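Local structure of putative NADH-flavin reductase (3H2S) at residues A[3-8]-A[25-30]. The protein binds NADPH and is probably an oxidoreductase, putatively an NADH-flavin reductase. Numbering follows the deposited sequence.
Sequences IAVLGA and HEVLAV. With NDP (NADPH dihydro-nicotinamide-adenine-dinucleotide phosphate), chain C.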
ATOM      1  N   ILE A   3      18.386 -14.161  -5.256  1.00  9.58           N
ATOM      2  CA  ILE A   3      16.971 -13.941  -5.541  1.00 10.35           C
ATOM      3  C   ILE A   3      16.152 -14.508  -4.386  1.00 10.41           C
ATOM      4  O   ILE A   3      16.216 -15.708  -4.101  1.00 12.42           O
ATOM      5  CB  ILE A   3      16.534 -14.657  -6.869  1.00 11.69           C
ATOM      6  CG1 ILE A   3      17.461 -14.302  -8.032  1.00 11.61           C
ATOM      7  CG2 ILE A   3      15.076 -14.329  -7.209  1.00 10.15           C
ATOM      8  CD1 ILE A   3      17.056 -14.948  -9.384  1.00 10.60           C
ATOM      9  N   ALA A   4      15.395 -13.643  -3.712  1.00 11.29           N
ATOM     10  CA  ALA A   4      14.397 -14.096  -2.741  1.00 10.12           C
ATOM     11  C   ALA A   4      13.094 -14.384  -3.463  1.00  9.79           C
ATOM     12  O   ALA A   4      12.619 -13.549  -4.237  1.00  7.76           O
ATOM     13  CB  ALA A   4      14.178 -13.035  -1.657  1.00  9.28           C
ATOM     14  N   VAL A   5      12.526 -15.570  -3.238  1.00  7.58           N
ATOM     15  CA  VAL A   5      11.243 -15.909  -3.849  1.00  8.71           C
ATOM     16  C   VAL A   5      10.163 -16.006  -2.779  1.00  8.34           C
ATOM     17  O   VAL A   5      10.225 -16.872  -1.881  1.00 10.46           O
ATOM     18  CB  VAL A   5      11.330 -17.227  -4.642  1.00  8.73           C
ATOM     19  CG1 VAL A   5       9.977 -17.584  -5.259  1.00  6.31           C
ATOM     20  CG2 VAL A   5      12.443 -17.138  -5.693  1.00  5.69           C
ATOM     21  N   LEU A   6       9.194 -15.095  -2.840  1.00  6.29           N
ATOM     22  CA  LEU A   6       8.048 -15.158  -1.939  1.00  7.77           C
ATOM     23  C   LEU A   6       6.988 -16.070  -2.554  1.00  9.05           C
ATOM     24  O   LEU A   6       6.767 -16.038  -3.758  1.00 11.86           O
ATOM     25  CB  LEU A   6       7.462 -13.767  -1.722  1.00  8.78           C
ATOM     26  CG  LEU A   6       8.065 -12.788  -0.699  1.00 19.15           C
ATOM     27  CD1 LEU A   6       9.565 -12.867  -0.543  1.00 20.09           C
ATOM     28  CD2 LEU A   6       7.602 -11.353  -1.005  1.00 15.65           C
ATOM     29  N   GLY A   7       6.402 -16.948  -1.746  1.00  8.29           N
ATOM     30  CA  GLY A   7       5.520 -17.971  -2.293  1.00  8.77           C
ATOM     31  C   GLY A   7       6.312 -18.994  -3.109  1.00 10.49           C
ATOM     32  O   GLY A   7       5.793 -19.571  -4.061  1.00  8.53           O
ATOM     33  N   ALA A   8       7.516 -19.303  -2.637  1.00  8.13           N
ATOM     34  CA  ALA A   8       8.425 -20.252  -3.295  1.00 11.03           C
ATOM     35  C   ALA A   8       7.890 -21.690  -3.373  1.00 11.73           C
ATOM     36  O   ALA A   8       8.241 -22.431  -4.281  1.00 10.77           O
ATOM     37  CB  ALA A   8       9.802 -20.232  -2.606  1.00 10.84           C
ATOM     38  N   HIS A  25      21.637 -18.888 -10.176  1.00 11.94           N
ATOM     39  CA  HIS A  25      21.399 -17.880  -9.148  1.00 13.18           C
ATOM     40  C   HIS A  25      21.225 -18.503  -7.763  1.00 13.72           C
ATOM     41  O   HIS A  25      20.795 -19.656  -7.635  1.00 13.33           O
ATOM     42  CB  HIS A  25      20.199 -17.013  -9.517  1.00 12.54           C
ATOM     43  CG  HIS A  25      20.412 -16.213 -10.757  1.00 14.45           C
ATOM     44  ND1 HIS A  25      19.857 -16.565 -11.970  1.00 17.16           N
ATOM     45  CD2 HIS A  25      21.291 -15.218 -11.025  1.00 10.28           C
ATOM     46  CE1 HIS A  25      20.307 -15.749 -12.911  1.00  9.93           C
ATOM     47  NE2 HIS A  25      21.214 -14.955 -12.370  1.00 18.25           N
ATOM     48  N   GLU A  26      21.615 -17.750  -6.736  1.00 13.54           N
ATOM     49  CA  GLU A  26      21.440 -18.181  -5.353  1.00 14.29           C
ATOM     50  C   GLU A  26      20.020 -17.860  -4.906  1.00 12.36           C
ATOM     51  O   GLU A  26      19.596 -16.710  -4.960  1.00 14.35           O
ATOM     52  CB  GLU A  26      22.426 -17.453  -4.439  1.00 15.96           C
ATOM     53  CG  GLU A  26      22.361 -17.915  -2.988  1.00 21.36           C
ATOM     54  CD  GLU A  26      23.168 -17.039  -2.064  1.00 29.78           C
ATOM     55  OE1 GLU A  26      23.943 -16.200  -2.573  1.00 32.41           O
ATOM     56  OE2 GLU A  26      23.023 -17.184  -0.831  1.00 35.16           O
ATOM     57  N   VAL A  27      19.271 -18.883  -4.526  1.00 11.34           N
ATOM     58  CA  VAL A  27      17.865 -18.694  -4.184  1.00 10.24           C
ATOM     59  C   VAL A  27      17.673 -18.664  -2.680  1.00 10.28           C
ATOM     60  O   VAL A  27      18.248 -19.478  -1.956  1.00 11.70           O
ATOM     61  CB  VAL A  27      16.980 -19.802  -4.800  1.00 12.05           C
ATOM     62  CG1 VAL A  27      15.547 -19.692  -4.278  1.00 14.39           C
ATOM     63  CG2 VAL A  27      17.010 -19.685  -6.340  1.00 14.51           C
ATOM     64  N   LEU A  28      16.857 -17.719  -2.220  1.00  8.23           N
ATOM     65  CA  LEU A  28      16.343 -17.750  -0.859  1.00 11.10           C
ATOM     66  C   LEU A  28      14.829 -17.900  -0.920  1.00  8.56           C
ATOM     67  O   LEU A  28      14.140 -17.012  -1.419  1.00 12.16           O
ATOM     68  CB  LEU A  28      16.703 -16.465  -0.114  1.00 12.20           C
ATOM     69  CG  LEU A  28      16.171 -16.401   1.321  1.00 10.67           C
ATOM     70  CD1 LEU A  28      16.711 -17.548   2.170  1.00 14.94           C
ATOM     71  CD2 LEU A  28      16.451 -15.066   1.962  1.00 19.47           C
ATOM     72  N   ALA A  29      14.337 -19.065  -0.504  1.00 12.73           N
ATOM     73  CA  ALA A  29      12.903 -19.375  -0.548  1.00 10.81           C
ATOM     74  C   ALA A  29      12.264 -18.968   0.763  1.00 10.63           C
ATOM     75  O   ALA A  29      12.633 -19.471   1.819  1.00 13.62           O
ATOM     76  CB  ALA A  29      12.697 -20.861  -0.771  1.00 10.72           C
ATOM     77  N   VAL A  30      11.382 -17.978   0.699  1.00  8.95           N
ATOM     78  CA  VAL A  30      10.636 -17.555   1.859  1.00 11.09           C
ATOM     79  C   VAL A  30       9.384 -18.418   1.953  1.00 10.32           C
ATOM     80  O   VAL A  30       8.551 -18.410   1.047  1.00  8.86           O
ATOM     81  CB  VAL A  30      10.234 -16.072   1.737  1.00  9.54           C
ATOM     82  CG1 VAL A  30       9.479 -15.610   2.988  1.00 12.19           C
ATOM     83  CG2 VAL A  30      11.487 -15.221   1.477  1.00  9.69           C
TER
HETATM   84  PA  NDP C 301      -0.208 -20.938  -5.246  1.00 15.04           P
HETATM   85  O1A NDP C 301      -1.692 -21.052  -4.791  1.00 12.73           O
HETATM   86  O2A NDP C 301       0.450 -22.147  -5.817  1.00  9.47           O
HETATM   87  O5B NDP C 301       0.390 -20.554  -3.708  1.00 29.10           O
HETATM   88  C5B NDP C 301       1.199 -19.354  -3.811  1.00 25.25           C
HETATM   89  C4B NDP C 301       2.102 -19.199  -2.527  1.00 12.08           C
HETATM   90  O4B NDP C 301       1.393 -18.421  -1.583  1.00 10.89           O
HETATM   91  C3B NDP C 301       2.380 -20.561  -1.807  1.00 14.19           C
HETATM   92  O3B NDP C 301       3.765 -20.651  -1.680  1.00 15.92           O
HETATM   93  C2B NDP C 301       1.681 -20.347  -0.402  1.00 13.50           C
HETATM   94  O2B NDP C 301       2.248 -20.988   0.685  1.00 15.08           O
HETATM   95  C1B NDP C 301       1.813 -18.796  -0.304  1.00 11.85           C
HETATM   96  N9A NDP C 301       0.828 -18.249   0.644  1.00 13.22           N
HETATM   97  C8A NDP C 301      -0.576 -18.271   0.439  1.00 16.22           C
HETATM   98  N7A NDP C 301      -1.255 -17.686   1.428  1.00 16.77           N
HETATM   99  C5A NDP C 301      -0.254 -17.230   2.311  1.00 17.08           C
HETATM  100  C6A NDP C 301      -0.375 -16.515   3.515  1.00 14.64           C
HETATM  101  N6A NDP C 301      -1.621 -16.224   3.981  1.00 19.27           N
HETATM  102  N1A NDP C 301       0.738 -16.411   4.329  1.00 15.62           N
HETATM  103  C2A NDP C 301       1.941 -16.725   3.762  1.00 10.46           C
HETATM  104  N3A NDP C 301       2.202 -17.236   2.521  1.00 17.66           N
HETATM  105  C4A NDP C 301       1.049 -17.557   1.842  1.00 16.10           C
HETATM  106  O3  NDP C 301      -0.403 -19.856  -6.377  1.00 13.94           O
HETATM  107  PN  NDP C 301      -0.084 -19.650  -7.955  1.00 12.69           P
HETATM  108  O1N NDP C 301       1.381 -20.052  -8.207  1.00  9.79           O
HETATM  109  O2N NDP C 301      -1.072 -20.552  -8.631  1.00 13.11           O
HETATM  110  O5D NDP C 301      -0.220 -18.081  -8.386  1.00 14.73           O
HETATM  111  C5D NDP C 301       0.895 -17.185  -8.362  1.00 12.53           C
HETATM  112  C4D NDP C 301       0.394 -15.822  -8.872  1.00  9.36           C
HETATM  113  O4D NDP C 301      -0.273 -16.093 -10.093  1.00 12.34           O
HETATM  114  C3D NDP C 301      -0.591 -15.026  -7.966  1.00 11.45           C
HETATM  115  O3D NDP C 301      -0.372 -13.670  -8.104  1.00 11.90           O
HETATM  116  C2D NDP C 301      -1.971 -15.496  -8.553  1.00 15.02           C
HETATM  117  O2D NDP C 301      -2.965 -14.520  -8.369  1.00 14.55           O
HETATM  118  C1D NDP C 301      -1.561 -15.525 -10.069  1.00  9.92           C
HETATM  119  N1N NDP C 301      -2.568 -16.209 -10.878  1.00 14.14           N
HETATM  120  C2N NDP C 301      -3.299 -15.379 -11.829  1.00 13.62           C
HETATM  121  C3N NDP C 301      -4.499 -16.065 -12.484  1.00 15.60           C
HETATM  122  C7N NDP C 301      -4.853 -15.358 -13.781  1.00 22.49           C
HETATM  123  O7N NDP C 301      -4.826 -14.137 -13.833  1.00 27.19           O
HETATM  124  N7N NDP C 301      -5.362 -16.107 -14.832  1.00 28.15           N
HETATM  125  C4N NDP C 301      -4.522 -17.576 -12.585  1.00 14.22           C
HETATM  126  C5N NDP C 301      -3.964 -18.290 -11.380  1.00 14.98           C
HETATM  127  C6N NDP C 301      -2.901 -17.590 -10.565  1.00 14.77           C
HETATM  128  P2B NDP C 301       1.980 -22.576   0.940  1.00 18.35           P
HETATM  129  O1X NDP C 301       2.744 -23.400  -0.158  1.00 18.31           O
HETATM  130  O2X NDP C 301       2.741 -22.936   2.270  1.00 16.22           O
HETATM  131  O3X NDP C 301       0.528 -22.912   0.958  1.00 21.30           O
HETATM  132  O   HOH W   1       6.694 -16.567   0.957  1.00 11.11           O
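Leu-28 O accepts a hydrogen bond from Val-5 N (2.8 Å) and a CA–H contact from Ala-4. Ile-3 O likewise accepts from Leu-28 N, with a weaker CA–H contact from Val-27. Ile-3 N to Glu-26 O, nearly straight at 168°, and Val-30 N to Val-5 O (3.0 Å) complete the parallel ladder. Past Val-5 the direct bonding stops: a water accepts from Gly-7 N (2.7 Å) and donates to Val-30 O (2.6 Å), bridging the turn to the second strand. These are the first two strands of a Rossmann-type beta-alpha-beta unit, whose helix 11-22 covers the sheet face bearing Ile-3, Val-5, Val-27 and Ala-29. On that face Ile-3 CD1 lies 3.8 Å from His-25 CB, and both side chains also touch Leu-197 of helix 189-201. The type II turn from Val-5 to Ala-8 brings Ala-8 CB against Ala-29 CB (3.5 Å), a tight contact. On the other face Leu-6 and Val-30 lie side by side; Val-30 CG2, beside its own backbone N because CG1 is anti to it (chi1 -178°), meets Leu-6 CD1 at 3.6 Å. Within the turn Gly-7, at positive phi, passes its CA 3.3 Å from O3B of the NADPH adenosine ribose.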